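Local coordinates for N-terminal acetyltransferase-like protein (PDB 5NNP) that probably serves as the tetratricopeptide-repeat auxiliary subunit of an N-terminal acetyltransferase A complex, scaffolding the partner that acetylates protein N-termini, at residues L191-N195 / A207-L211; A346-L350 / A374-L378; Q485-L490 / I516-W520; I673-I677 / H706-Q712. One frame throughout, in Å; residues are numbered along the deposited sequence.

Contact 1 of 4, residues L191-N195 / A207-L211; sequences LLYKN and ALQHL
N195 and H210 meet between two successive antiparallel helices, 185-200 and 204-214, which form one alpha-hairpin of the tetratricopeptide-like superhelix; the short segments run at 168° with axes 10.2 Å apart. The contact is polar and buried, and N195 and H210 carry it between them. With its first torsion at -170°, CG of N195 lies opposite the backbone N, and this carries the amide from the flank of its own helix into the gap. CB lies beside the edge of the imidazole, 3.6 Å from H210 ND1. Beyond CG, the carbonyl oxygen OD1 faces the methyl CD1 of L211 and takes a hydrogen bond from Y231 OH on helix 221-234. At the other tip, both hydrogens of ND2 are used: one goes to H210 ND1 at 3.0 Å and nearly straight (170°), the other to the backbone O of A207 at 2.8 Å. That carbonyl also receives the helical bond from L211 N, so two donors grip it. Because the amide and ring are nearly coplanar and the donor lies in the ring plane, this pair limits the rotation of the imidazole. L191 O sits at the same ring's edge, 3.5 Å from H210 CE1. The aliphatic part of K194 approaches obliquely, with CD 3.8 Å from H210 NE2, while its ammonium goes on to T170 OG1 on helix 162-175. A water bridges H210 NE2 and K194 NZ, lying in the ring plane 2.7 Å from H210 NE2 and accepting from K194 NZ.

Contact 2 of 4, residues A346-L350 / A374-L378; sequences AEEYL and ALYYL
L350 pushes its branched end between A374 and L375, filling the shallow gap that the small alanine leaves on helix 369-381. With CG opposite the backbone N (chi1 -154°), L350 reaches across to the facing helix. Its CD1 lies 3.7 Å from A374 CB, and CD2 meets CD2 of L375 at 3.4 Å; the two leucine side chains cross at about a right angle, methyl against methyl. The methyl of A374 is a low bump held between L350 CD1 and the ring of Y349, whose CD1 is 3.7 Å away. One turn back, A346 repeats the pattern from the facing helix, its CB 4.0 Å from L378 CG and also touching the Y377 ring. L378 spreads its CD1 toward both L350 and the E347 carboxylate. An alanine in place of L350 would probably open a gap beside L375 CD2 and leave the methyl of A374 with poorer cover. Past the contact, the hydroxyls of Y349 and Y377 bond to D319 and Y333, and helix 390-403 backs L375 and L378. No hydrogen bond links the segments; they run antiparallel at 154° with axes 9.4 Å apart, an ordinary helix-packing distance, as in the antiparallel helix pairs of an alpha-solenoid, and the second segment opens a predicted tetratricopeptide repeat.

Contact 3 of 4, residues Q485-L490 / I516-W520; sequences QCIWFL and IFDTW
Q485, whose CA comes within 6.3 Å of the CA of I516, has a positive phi of 60° as the C-prime residue of the Schellman motif ending helix 476-483, and C486 straight after it is the N-cap of helix 487-499. That helix and 503-523 form an antiparallel hairpin of the alpha-helical superhelix. At its mouth I516 is the central apolar side chain: its CD1 reaches tip to tip toward L490 CD1 at 3.6 Å and also lies 4.0 Å from I487 CG1. Its CG2 sits over one face of the W520 indole, offset toward the rim. I487, arriving from the opposite direction to W520, places CD1 against the six-membered ring at CH2 and 3.9 Å from F517 CE2. Q485 deals with the indole's polar edge, its chain extended beyond CG. Its OE1 is hydrogen-bonded to a polar side chain and the backbone of another protein chain as well as to the indole, so this oxygen ties the hairpin to a subunit interface. W520 NE1 donates to Q485 OE1 at 2.9 Å and almost straight (175°), the oxygen lying in the indole plane while the donor stands 64° out of the plane of the glutamine carbonyl.

Contact 4 of 4, residues I673-I677 / H706-Q712; sequences IDGQI and HPKVLEQ. Unlike the reference sequence in segment 706-712: K708 (reference Asn).
I677 lays its CD1 methyl against the imidazole of H706, 3.6 Å from CE1, and its CG2 against the lysine chain of K708, 3.9 Å from CG. The short segments of helices 673-685 and 707-723 run nearly parallel (21°, axes 10.7 Å apart) with helix 689-702 between them in sequence, the alternating order of an alpha-solenoid. A turn earlier, I673 CG2 adds a looser apolar touch to V709 CG1 and the H706 ring. Farther along, Q712 crosses I677 at about a right angle, its chain extended beyond CG. From there NE2 donates to I677 O at 2.9 Å, tilted from the carbonyl plane, with an N-H...O angle of 144°. The same amide nitrogen bonds E681 OE2, so it links a backbone carbonyl and a carboxylate of the first helix. A leucine in place of Q712 would probably leave I677 O without this side-chain donor and the E681 carboxylate without its amide mate. K708, which differs from the asparagine of the reference sequence, turns its end away from I677 and forms a salt bridge with E711 OE1, 2.7 Å from NZ. H706 is the N-cap of the second helix. P707 takes the first helical position, and the cap is closed by the residue after it: K708 N donates to H706 ND1 at 2.8 Å, close to the ring plane.

The four contacts follow one another in series along an all-helical chain, none overlapping another. Contacts 1, 2 and 3 join helices consecutive in sequence (185-200 with 204-214, 336-352 with 369-381, 487-499 with 503-523), whereas contact 4 joins 673-685 to 707-723 across helix 689-702. The centre of contact 3 lies about 10 Å from the centre of the chain, that of contact 2 about 39 Å. Centres of contacts 3 and 4 are 28 Å apart, those of contacts 1 and 2 52 Å, and no two contacts touch. Local helix pairing thus recurs throughout an extended superhelix, while contact 3 alone is touched by another protein chain, consistent with a scaffold subunit.

Contact 1 of 4, residues L191-N195 / A207-L211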
loop_
_atom_site.group_PDB
_atom_site.type_symbol
_atom_site.label_atom_id
_atom_site.label_comp_id
_atom_site.label_asym_id
_atom_site.label_seq_id
_atom_site.Cartn_x
_atom_site.Cartn_y
_atom_site.Cartn_z
ATOM N N LEU A 191 -18.696 6.200 -17.543
ATOM C CA LEU A 191 -18.204 7.170 -18.521
ATOM C C LEU A 191 -16.722 7.497 -18.282
ATOM O O LEU A 191 -15.925 7.528 -19.223
ATOM C CB LEU A 191 -19.037 8.441 -18.478
ATOM C CG LEU A 191 -20.465 8.343 -19.027
ATOM C CD1 LEU A 191 -21.297 9.512 -18.552
ATOM C CD2 LEU A 191 -20.482 8.264 -20.552
ATOM N N LEU A 192 -16.335 7.708 -17.026
ATOM C CA LEU A 192 -14.952 8.052 -16.766
ATOM C C LEU A 192 -14.020 6.872 -17.059
ATOM O O LEU A 192 -12.922 7.049 -17.592
ATOM C CB LEU A 192 -14.785 8.524 -15.328
ATOM C CG LEU A 192 -15.460 9.850 -14.949
ATOM C CD1 LEU A 192 -15.259 10.134 -13.457
ATOM C CD2 LEU A 192 -14.956 11.030 -15.792
ATOM N N TYR A 193 -14.459 5.670 -16.721
ATOM C CA TYR A 193 -13.654 4.478 -16.989
ATOM C C TYR A 193 -13.344 4.344 -18.485
ATOM O O TYR A 193 -12.176 4.172 -18.871
ATOM C CB TYR A 193 -14.358 3.224 -16.460
ATOM C CG TYR A 193 -13.624 1.925 -16.735
ATOM C CD1 TYR A 193 -12.295 1.762 -16.377
ATOM C CD2 TYR A 193 -14.275 0.850 -17.337
ATOM C CE1 TYR A 193 -11.620 0.567 -16.631
ATOM C CE2 TYR A 193 -13.617 -0.348 -17.587
ATOM C CZ TYR A 193 -12.291 -0.485 -17.235
ATOM O OH TYR A 193 -11.646 -1.676 -17.491
ATOM N N LYS A 194 -14.380 4.451 -19.320
ATOM C CA LYS A 194 -14.212 4.478 -20.778
ATOM C C LYS A 194 -13.264 5.600 -21.205
ATOM O O LYS A 194 -12.408 5.396 -22.072
ATOM C CB LYS A 194 -15.562 4.638 -21.489
ATOM C CG LYS A 194 -15.457 4.848 -23.037
ATOM C CD LYS A 194 -16.827 5.143 -23.693
ATOM C CE LYS A 194 -16.732 5.315 -25.182
ATOM N NZ LYS A 194 -18.040 5.719 -25.821
ATOM N N ASN A 195 -13.414 6.783 -20.609
ATOM C CA ASN A 195 -12.515 7.888 -20.928
ATOM C C ASN A 195 -11.054 7.520 -20.645
ATOM O O ASN A 195 -10.189 7.757 -21.483
ATOM C CB ASN A 195 -12.887 9.170 -20.168
ATOM C CG ASN A 195 -12.117 10.401 -20.683
ATOM O OD1 ASN A 195 -11.040 10.730 -20.176
ATOM N ND2 ASN A 195 -12.667 11.073 -21.714
ATOM N N ALA A 207 -9.900 11.623 -26.308
ATOM C CA ALA A 207 -10.274 11.551 -24.906
ATOM C C ALA A 207 -10.742 12.910 -24.378
ATOM O O ALA A 207 -11.662 12.980 -23.551
ATOM C CB ALA A 207 -9.108 11.018 -24.071
ATOM N N LEU A 208 -10.109 13.985 -24.838
ATOM C CA LEU A 208 -10.519 15.324 -24.426
ATOM C C LEU A 208 -11.903 15.633 -24.992
ATOM O O LEU A 208 -12.790 16.145 -24.307
ATOM C CB LEU A 208 -9.511 16.380 -24.885
ATOM C CG LEU A 208 -9.847 17.803 -24.424
ATOM C CD1 LEU A 208 -10.022 17.843 -22.913
ATOM C CD2 LEU A 208 -8.793 18.788 -24.861
ATOM N N GLN A 209 -12.067 15.307 -26.263
ATOM C CA GLN A 209 -13.345 15.402 -26.941
ATOM C C GLN A 209 -14.437 14.630 -26.187
ATOM O O GLN A 209 -15.542 15.141 -25.980
ATOM C CB GLN A 209 -13.189 14.890 -28.374
ATOM C CG GLN A 209 -14.487 14.599 -29.113
ATOM C CD GLN A 209 -14.255 13.849 -30.427
ATOM O OE1 GLN A 209 -13.190 13.955 -31.042
ATOM N NE2 GLN A 209 -15.256 13.082 -30.858
ATOM N N HIS A 210 -14.122 13.406 -25.766
ATOM C CA HIS A 210 -15.096 12.570 -25.066
ATOM C C HIS A 210 -15.342 13.096 -23.662
ATOM O O HIS A 210 -16.444 12.978 -23.130
ATOM C CB HIS A 210 -14.625 11.114 -25.015
ATOM C CG HIS A 210 -15.488 10.225 -24.173
ATOM N ND1 HIS A 210 -15.148 9.850 -22.887
ATOM C CD2 HIS A 210 -16.674 9.625 -24.436
ATOM C CE1 HIS A 210 -16.086 9.062 -22.396
ATOM N NE2 HIS A 210 -17.023 8.908 -23.318
ATOM N N LEU A 211 -14.304 13.676 -23.070
ATOM C CA LEU A 211 -14.413 14.251 -21.740
ATOM C C LEU A 211 -15.420 15.367 -21.739
ATOM O O LEU A 211 -16.378 15.341 -20.976
ATOM C CB LEU A 211 -13.077 14.789 -21.255
ATOM C CG LEU A 211 -13.093 15.122 -19.766
ATOM C CD1 LEU A 211 -13.147 13.821 -18.928
ATOM C CD2 LEU A 211 -11.896 15.995 -19.373
HETATM O O HOH W 1 -19.337 7.645 -23.943
#

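Contact 2 of 4, residues A346-L350 / A374-L378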
loop_
_atom_site.group_PDB
_atom_site.type_symbol
_atom_site.label_atom_id
_atom_site.label_comp_id
_atom_site.label_asym_id
_atom_site.label_seq_id
_atom_site.Cartn_x
_atom_site.Cartn_y
_atom_site.Cartn_z
ATOM N N ALA A 346 17.312 31.734 12.039
ATOM C CA ALA A 346 16.805 31.241 13.313
ATOM C C ALA A 346 17.537 31.914 14.470
ATOM O O ALA A 346 16.924 32.385 15.425
ATOM C CB ALA A 346 16.952 29.734 13.403
ATOM N N GLU A 347 18.857 31.943 14.379
ATOM C CA GLU A 347 19.675 32.593 15.379
ATOM C C GLU A 347 19.293 34.068 15.476
ATOM O O GLU A 347 19.264 34.654 16.561
ATOM C CB GLU A 347 21.155 32.436 15.031
ATOM C CG GLU A 347 22.074 32.616 16.220
ATOM C CD GLU A 347 22.107 31.394 17.111
ATOM O OE1 GLU A 347 22.185 30.278 16.563
ATOM O OE2 GLU A 347 22.054 31.550 18.353
ATOM N N GLU A 348 18.979 34.647 14.323
ATOM C CA GLU A 348 18.609 36.049 14.211
ATOM C C GLU A 348 17.286 36.318 14.921
ATOM O O GLU A 348 17.123 37.332 15.596
ATOM C CB GLU A 348 18.515 36.433 12.740
ATOM C CG GLU A 348 18.881 37.842 12.412
ATOM C CD GLU A 348 18.790 38.103 10.913
ATOM O OE1 GLU A 348 17.663 38.315 10.414
ATOM O OE2 GLU A 348 19.835 38.077 10.223
ATOM N N TYR A 349 16.343 35.399 14.749
ATOM C CA TYR A 349 15.027 35.494 15.367
ATOM C C TYR A 349 15.131 35.342 16.887
ATOM O O TYR A 349 14.524 36.100 17.647
ATOM C CB TYR A 349 14.106 34.429 14.771
ATOM C CG TYR A 349 12.772 34.290 15.461
ATOM C CD1 TYR A 349 12.637 33.519 16.613
ATOM C CD2 TYR A 349 11.639 34.921 14.956
ATOM C CE1 TYR A 349 11.422 33.401 17.247
ATOM C CE2 TYR A 349 10.410 34.804 15.586
ATOM C CZ TYR A 349 10.312 34.043 16.730
ATOM O OH TYR A 349 9.096 33.922 17.353
ATOM N N LEU A 350 15.898 34.341 17.309
ATOM C CA LEU A 350 16.244 34.110 18.705
ATOM C C LEU A 350 16.734 35.377 19.398
ATOM O O LEU A 350 16.333 35.708 20.515
ATOM C CB LEU A 350 17.329 33.055 18.781
ATOM C CG LEU A 350 17.406 32.254 20.060
ATOM C CD1 LEU A 350 16.103 31.502 20.228
ATOM C CD2 LEU A 350 18.559 31.292 19.939
ATOM N N ALA A 374 12.371 28.403 18.029
ATOM C CA ALA A 374 13.644 28.681 17.366
ATOM C C ALA A 374 14.767 27.834 17.951
ATOM O O ALA A 374 15.607 27.331 17.218
ATOM C CB ALA A 374 13.995 30.161 17.470
ATOM N N LEU A 375 14.799 27.686 19.269
ATOM C CA LEU A 375 15.850 26.884 19.885
ATOM C C LEU A 375 15.691 25.435 19.430
ATOM O O LEU A 375 16.668 24.746 19.141
ATOM C CB LEU A 375 15.815 26.990 21.420
ATOM C CG LEU A 375 16.224 28.327 22.063
ATOM C CD1 LEU A 375 15.940 28.300 23.556
ATOM C CD2 LEU A 375 17.702 28.657 21.823
ATOM N N TYR A 376 14.445 24.985 19.351
ATOM C CA TYR A 376 14.143 23.635 18.887
ATOM C C TYR A 376 14.506 23.432 17.422
ATOM O O TYR A 376 14.918 22.335 17.029
ATOM C CB TYR A 376 12.662 23.321 19.086
ATOM C CG TYR A 376 12.300 21.903 18.727
ATOM C CD1 TYR A 376 12.875 20.832 19.390
ATOM C CD2 TYR A 376 11.369 21.634 17.737
ATOM C CE1 TYR A 376 12.539 19.532 19.071
ATOM C CE2 TYR A 376 11.032 20.335 17.408
ATOM C CZ TYR A 376 11.620 19.290 18.079
ATOM O OH TYR A 376 11.286 17.998 17.759
ATOM N N TYR A 377 14.335 24.478 16.611
ATOM C CA TYR A 377 14.712 24.400 15.201
ATOM C C TYR A 377 16.218 24.220 15.101
ATOM O O TYR A 377 16.723 23.419 14.304
ATOM C CB TYR A 377 14.287 25.643 14.415
ATOM C CG TYR A 377 14.635 25.563 12.937
ATOM C CD1 TYR A 377 15.925 25.850 12.478
ATOM C CD2 TYR A 377 13.679 25.201 12.000
ATOM C CE1 TYR A 377 16.238 25.775 11.129
ATOM C CE2 TYR A 377 13.981 25.124 10.660
ATOM C CZ TYR A 377 15.259 25.410 10.227
ATOM O OH TYR A 377 15.543 25.330 8.878
ATOM N N LEU A 378 16.936 24.985 15.911
ATOM C CA LEU A 378 18.380 24.927 15.877
ATOM C C LEU A 378 18.867 23.570 16.383
ATOM O O LEU A 378 19.873 23.049 15.900
ATOM C CB LEU A 378 18.975 26.067 16.691
ATOM C CG LEU A 378 18.910 27.416 15.981
ATOM C CD1 LEU A 378 19.056 28.562 16.965
ATOM C CD2 LEU A 378 19.977 27.479 14.896
#

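Contact 3 of 4, residues Q485-L490 / I516-W520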
loop_
_atom_site.group_PDB
_atom_site.type_symbol
_atom_site.label_atom_id
_atom_site.label_comp_id
_atom_site.label_asym_id
_atom_site.label_seq_id
_atom_site.Cartn_x
_atom_site.Cartn_y
_atom_site.Cartn_z
ATOM N N GLN A 485 -1.417 -6.573 11.888
ATOM C CA GLN A 485 -0.490 -6.527 10.758
ATOM C C GLN A 485 0.600 -5.460 10.927
ATOM O O GLN A 485 0.964 -4.775 9.964
ATOM C CB GLN A 485 -1.277 -6.293 9.462
ATOM C CG GLN A 485 -2.401 -7.326 9.267
ATOM C CD GLN A 485 -3.319 -7.021 8.082
ATOM O OE1 GLN A 485 -3.186 -5.993 7.439
ATOM N NE2 GLN A 485 -4.258 -7.924 7.801
ATOM N N CYS A 486 1.127 -5.331 12.147
ATOM C CA CYS A 486 2.107 -4.285 12.435
ATOM C C CYS A 486 3.525 -4.693 12.007
ATOM O O CYS A 486 4.278 -5.290 12.791
ATOM C CB CYS A 486 2.098 -3.928 13.932
ATOM S SG CYS A 486 3.044 -2.435 14.338
ATOM N N ILE A 487 3.890 -4.337 10.776
ATOM C CA ILE A 487 5.150 -4.768 10.173
ATOM C C ILE A 487 6.404 -4.062 10.741
ATOM O O ILE A 487 7.463 -4.672 10.851
ATOM C CB ILE A 487 5.108 -4.571 8.633
ATOM C CG1 ILE A 487 4.052 -5.499 8.018
ATOM C CG2 ILE A 487 6.474 -4.850 7.994
ATOM C CD1 ILE A 487 3.825 -5.299 6.536
ATOM N N TRP A 488 6.301 -2.786 11.088
ATOM C CA TRP A 488 7.470 -2.090 11.615
ATOM C C TRP A 488 7.912 -2.781 12.904
ATOM O O TRP A 488 9.099 -3.105 13.070
ATOM C CB TRP A 488 7.207 -0.588 11.840
ATOM C CG TRP A 488 6.542 -0.205 13.147
ATOM C CD1 TRP A 488 5.221 0.099 13.337
ATOM C CD2 TRP A 488 7.169 -0.074 14.439
ATOM N NE1 TRP A 488 4.988 0.398 14.660
ATOM C CE2 TRP A 488 6.161 0.301 15.354
ATOM C CE3 TRP A 488 8.477 -0.252 14.909
ATOM C CZ2 TRP A 488 6.427 0.516 16.705
ATOM C CZ3 TRP A 488 8.735 -0.037 16.259
ATOM C CH2 TRP A 488 7.716 0.341 17.137
ATOM N N PHE A 489 6.966 -3.062 13.790
ATOM C CA PHE A 489 7.358 -3.635 15.062
ATOM C C PHE A 489 7.871 -5.055 14.874
ATOM O O PHE A 489 8.883 -5.429 15.455
ATOM C CB PHE A 489 6.218 -3.635 16.078
ATOM C CG PHE A 489 6.604 -4.274 17.373
ATOM C CD1 PHE A 489 7.344 -3.570 18.310
ATOM C CD2 PHE A 489 6.275 -5.589 17.642
ATOM C CE1 PHE A 489 7.718 -4.146 19.489
ATOM C CE2 PHE A 489 6.662 -6.177 18.840
ATOM C CZ PHE A 489 7.384 -5.448 19.758
ATOM N N LEU A 490 7.161 -5.844 14.067
ATOM C CA LEU A 490 7.562 -7.225 13.809
ATOM C C LEU A 490 8.981 -7.280 13.241
ATOM O O LEU A 490 9.793 -8.100 13.673
ATOM C CB LEU A 490 6.579 -7.912 12.862
ATOM C CG LEU A 490 5.173 -8.231 13.394
ATOM C CD1 LEU A 490 4.294 -8.824 12.296
ATOM C CD2 LEU A 490 5.220 -9.163 14.574
ATOM N N ILE A 516 1.860 -11.821 6.300
ATOM C CA ILE A 516 1.070 -10.612 6.162
ATOM C C ILE A 516 0.977 -10.239 4.693
ATOM O O ILE A 516 -0.083 -9.801 4.233
ATOM C CB ILE A 516 1.659 -9.445 6.979
ATOM C CG1 ILE A 516 1.449 -9.703 8.468
ATOM C CG2 ILE A 516 1.013 -8.141 6.607
ATOM C CD1 ILE A 516 2.230 -8.751 9.358
ATOM N N PHE A 517 2.060 -10.440 3.941
ATOM C CA PHE A 517 2.014 -10.094 2.522
ATOM C C PHE A 517 1.165 -11.105 1.757
ATOM O O PHE A 517 0.482 -10.739 0.809
ATOM C CB PHE A 517 3.417 -9.953 1.923
ATOM C CG PHE A 517 3.925 -8.533 1.957
ATOM C CD1 PHE A 517 3.711 -7.677 0.890
ATOM C CD2 PHE A 517 4.552 -8.027 3.086
ATOM C CE1 PHE A 517 4.153 -6.354 0.931
ATOM C CE2 PHE A 517 4.986 -6.689 3.133
ATOM C CZ PHE A 517 4.789 -5.864 2.053
ATOM N N ASP A 518 1.139 -12.354 2.196
ATOM C CA ASP A 518 0.256 -13.322 1.558
ATOM C C ASP A 518 -1.196 -12.890 1.750
ATOM O O ASP A 518 -2.021 -13.046 0.861
ATOM C CB ASP A 518 0.469 -14.731 2.112
ATOM C CG ASP A 518 1.745 -15.392 1.589
ATOM O OD1 ASP A 518 2.315 -14.903 0.585
ATOM O OD2 ASP A 518 2.170 -16.410 2.188
ATOM N N THR A 519 -1.489 -12.314 2.909
ATOM C CA THR A 519 -2.847 -11.917 3.235
ATOM C C THR A 519 -3.292 -10.750 2.375
ATOM O O THR A 519 -4.395 -10.738 1.838
ATOM C CB THR A 519 -2.971 -11.523 4.693
ATOM O OG1 THR A 519 -2.751 -12.672 5.509
ATOM C CG2 THR A 519 -4.364 -10.937 4.977
ATOM N N TRP A 520 -2.417 -9.760 2.274
ATOM C CA TRP A 520 -2.641 -8.598 1.446
ATOM C C TRP A 520 -2.936 -9.024 0.011
ATOM O O TRP A 520 -3.795 -8.443 -0.662
ATOM C CB TRP A 520 -1.419 -7.689 1.525
ATOM C CG TRP A 520 -1.311 -6.999 2.856
ATOM C CD1 TRP A 520 -2.170 -7.123 3.906
ATOM C CD2 TRP A 520 -0.307 -6.055 3.266
ATOM N NE1 TRP A 520 -1.761 -6.328 4.950
ATOM C CE2 TRP A 520 -0.629 -5.659 4.584
ATOM C CE3 TRP A 520 0.835 -5.518 2.656
ATOM C CZ2 TRP A 520 0.158 -4.750 5.306
ATOM C CZ3 TRP A 520 1.617 -4.605 3.378
ATOM C CH2 TRP A 520 1.270 -4.231 4.683
#

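Contact 4 of 4, residues I673-I677 / H706-Q712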
loop_
_atom_site.group_PDB
_atom_site.type_symbol
_atom_site.label_atom_id
_atom_site.label_comp_id
_atom_site.label_asym_id
_atom_site.label_seq_id
_atom_site.Cartn_x
_atom_site.Cartn_y
_atom_site.Cartn_z
ATOM N N ILE A 673 20.437 -3.578 -5.383
ATOM C CA ILE A 673 21.702 -4.322 -5.350
ATOM C C ILE A 673 21.868 -5.240 -4.148
ATOM O O ILE A 673 22.450 -6.313 -4.274
ATOM C CB ILE A 673 22.920 -3.391 -5.366
ATOM C CG1 ILE A 673 22.859 -2.424 -6.534
ATOM C CG2 ILE A 673 24.220 -4.198 -5.545
ATOM C CD1 ILE A 673 24.261 -2.113 -7.091
ATOM N N ASP A 674 21.374 -4.815 -2.987
ATOM C CA ASP A 674 21.483 -5.616 -1.771
ATOM C C ASP A 674 20.881 -6.990 -1.991
ATOM O O ASP A 674 21.446 -8.000 -1.550
ATOM C CB ASP A 674 20.791 -4.930 -0.592
ATOM C CG ASP A 674 21.495 -3.664 -0.148
ATOM O OD1 ASP A 674 22.721 -3.549 -0.347
ATOM O OD2 ASP A 674 20.814 -2.777 0.406
ATOM N N GLY A 675 19.733 -7.006 -2.674
ATOM C CA GLY A 675 19.062 -8.233 -3.060
ATOM C C GLY A 675 19.895 -9.087 -3.999
ATOM O O GLY A 675 20.009 -10.292 -3.795
ATOM N N GLN A 676 20.486 -8.463 -5.017
ATOM C CA GLN A 676 21.356 -9.154 -5.978
ATOM C C GLN A 676 22.619 -9.741 -5.340
ATOM O O GLN A 676 23.058 -10.849 -5.679
ATOM C CB GLN A 676 21.748 -8.199 -7.104
ATOM C CG GLN A 676 20.553 -7.706 -7.907
ATOM C CD GLN A 676 19.866 -8.838 -8.629
ATOM O OE1 GLN A 676 20.345 -9.971 -8.598
ATOM N NE2 GLN A 676 18.742 -8.544 -9.293
ATOM N N ILE A 677 23.203 -8.985 -4.422
ATOM C CA ILE A 677 24.374 -9.445 -3.692
ATOM C C ILE A 677 24.015 -10.655 -2.833
ATOM O O ILE A 677 24.770 -11.632 -2.775
ATOM C CB ILE A 677 24.961 -8.333 -2.807
ATOM C CG1 ILE A 677 25.413 -7.157 -3.673
ATOM C CG2 ILE A 677 26.120 -8.858 -1.989
ATOM C CD1 ILE A 677 25.734 -5.898 -2.881
ATOM N N HIS A 706 30.986 -1.339 -7.133
ATOM C CA HIS A 706 30.604 -1.743 -5.787
ATOM C C HIS A 706 31.560 -2.809 -5.260
ATOM O O HIS A 706 31.821 -3.801 -5.938
ATOM C CB HIS A 706 29.172 -2.268 -5.787
ATOM C CG HIS A 706 28.625 -2.564 -4.424
ATOM N ND1 HIS A 706 29.192 -3.493 -3.576
ATOM C CD2 HIS A 706 27.545 -2.069 -3.775
ATOM C CE1 HIS A 706 28.483 -3.554 -2.461
ATOM N NE2 HIS A 706 27.480 -2.701 -2.559
ATOM N N PRO A 707 32.087 -2.603 -4.044
ATOM C CA PRO A 707 33.124 -3.480 -3.480
ATOM C C PRO A 707 32.690 -4.943 -3.413
ATOM O O PRO A 707 33.509 -5.830 -3.644
ATOM C CB PRO A 707 33.336 -2.913 -2.072
ATOM C CG PRO A 707 32.856 -1.500 -2.158
ATOM C CD PRO A 707 31.712 -1.521 -3.119
ATOM N N LYS A 708 31.417 -5.185 -3.109
ATOM C CA LYS A 708 30.917 -6.550 -2.980
ATOM C C LYS A 708 30.816 -7.238 -4.339
ATOM O O LYS A 708 31.155 -8.416 -4.460
ATOM C CB LYS A 708 29.552 -6.567 -2.277
ATOM C CG LYS A 708 29.545 -7.254 -0.908
ATOM C CD LYS A 708 30.014 -8.708 -0.993
ATOM C CE LYS A 708 29.942 -9.404 0.362
ATOM N NZ LYS A 708 30.700 -10.694 0.385
ATOM N N VAL A 709 30.351 -6.515 -5.358
ATOM C CA VAL A 709 30.183 -7.126 -6.677
ATOM C C VAL A 709 31.558 -7.450 -7.253
ATOM O O VAL A 709 31.708 -8.374 -8.047
ATOM C CB VAL A 709 29.383 -6.226 -7.668
ATOM C CG1 VAL A 709 28.052 -5.778 -7.055
ATOM C CG2 VAL A 709 30.193 -5.027 -8.081
ATOM N N LEU A 710 32.565 -6.692 -6.835
ATOM C CA LEU A 710 33.933 -6.928 -7.283
ATOM C C LEU A 710 34.489 -8.178 -6.623
ATOM O O LEU A 710 35.148 -9.005 -7.264
ATOM C CB LEU A 710 34.815 -5.725 -6.968
ATOM C CG LEU A 710 34.485 -4.480 -7.786
ATOM C CD1 LEU A 710 35.387 -3.313 -7.391
ATOM C CD2 LEU A 710 34.596 -4.794 -9.281
ATOM N N GLU A 711 34.206 -8.302 -5.331
ATOM C CA GLU A 711 34.595 -9.461 -4.541
ATOM C C GLU A 711 33.930 -10.746 -5.044
ATOM O O GLU A 711 34.600 -11.756 -5.280
ATOM C CB GLU A 711 34.242 -9.225 -3.076
ATOM C CG GLU A 711 34.885 -10.190 -2.113
ATOM C CD GLU A 711 34.390 -9.994 -0.702
ATOM O OE1 GLU A 711 33.156 -10.094 -0.483
ATOM O OE2 GLU A 711 35.237 -9.725 0.182
ATOM N N GLN A 712 32.613 -10.698 -5.210
ATOM C CA GLN A 712 31.863 -11.841 -5.716
ATOM C C GLN A 712 32.270 -12.194 -7.150
ATOM O O GLN A 712 32.291 -13.367 -7.517
ATOM C CB GLN A 712 30.356 -11.568 -5.639
ATOM C CG GLN A 712 29.816 -11.466 -4.208
ATOM C CD GLN A 712 28.379 -10.968 -4.154
ATOM O OE1 GLN A 712 27.921 -10.283 -5.066
ATOM N NE2 GLN A 712 27.662 -11.307 -3.080
#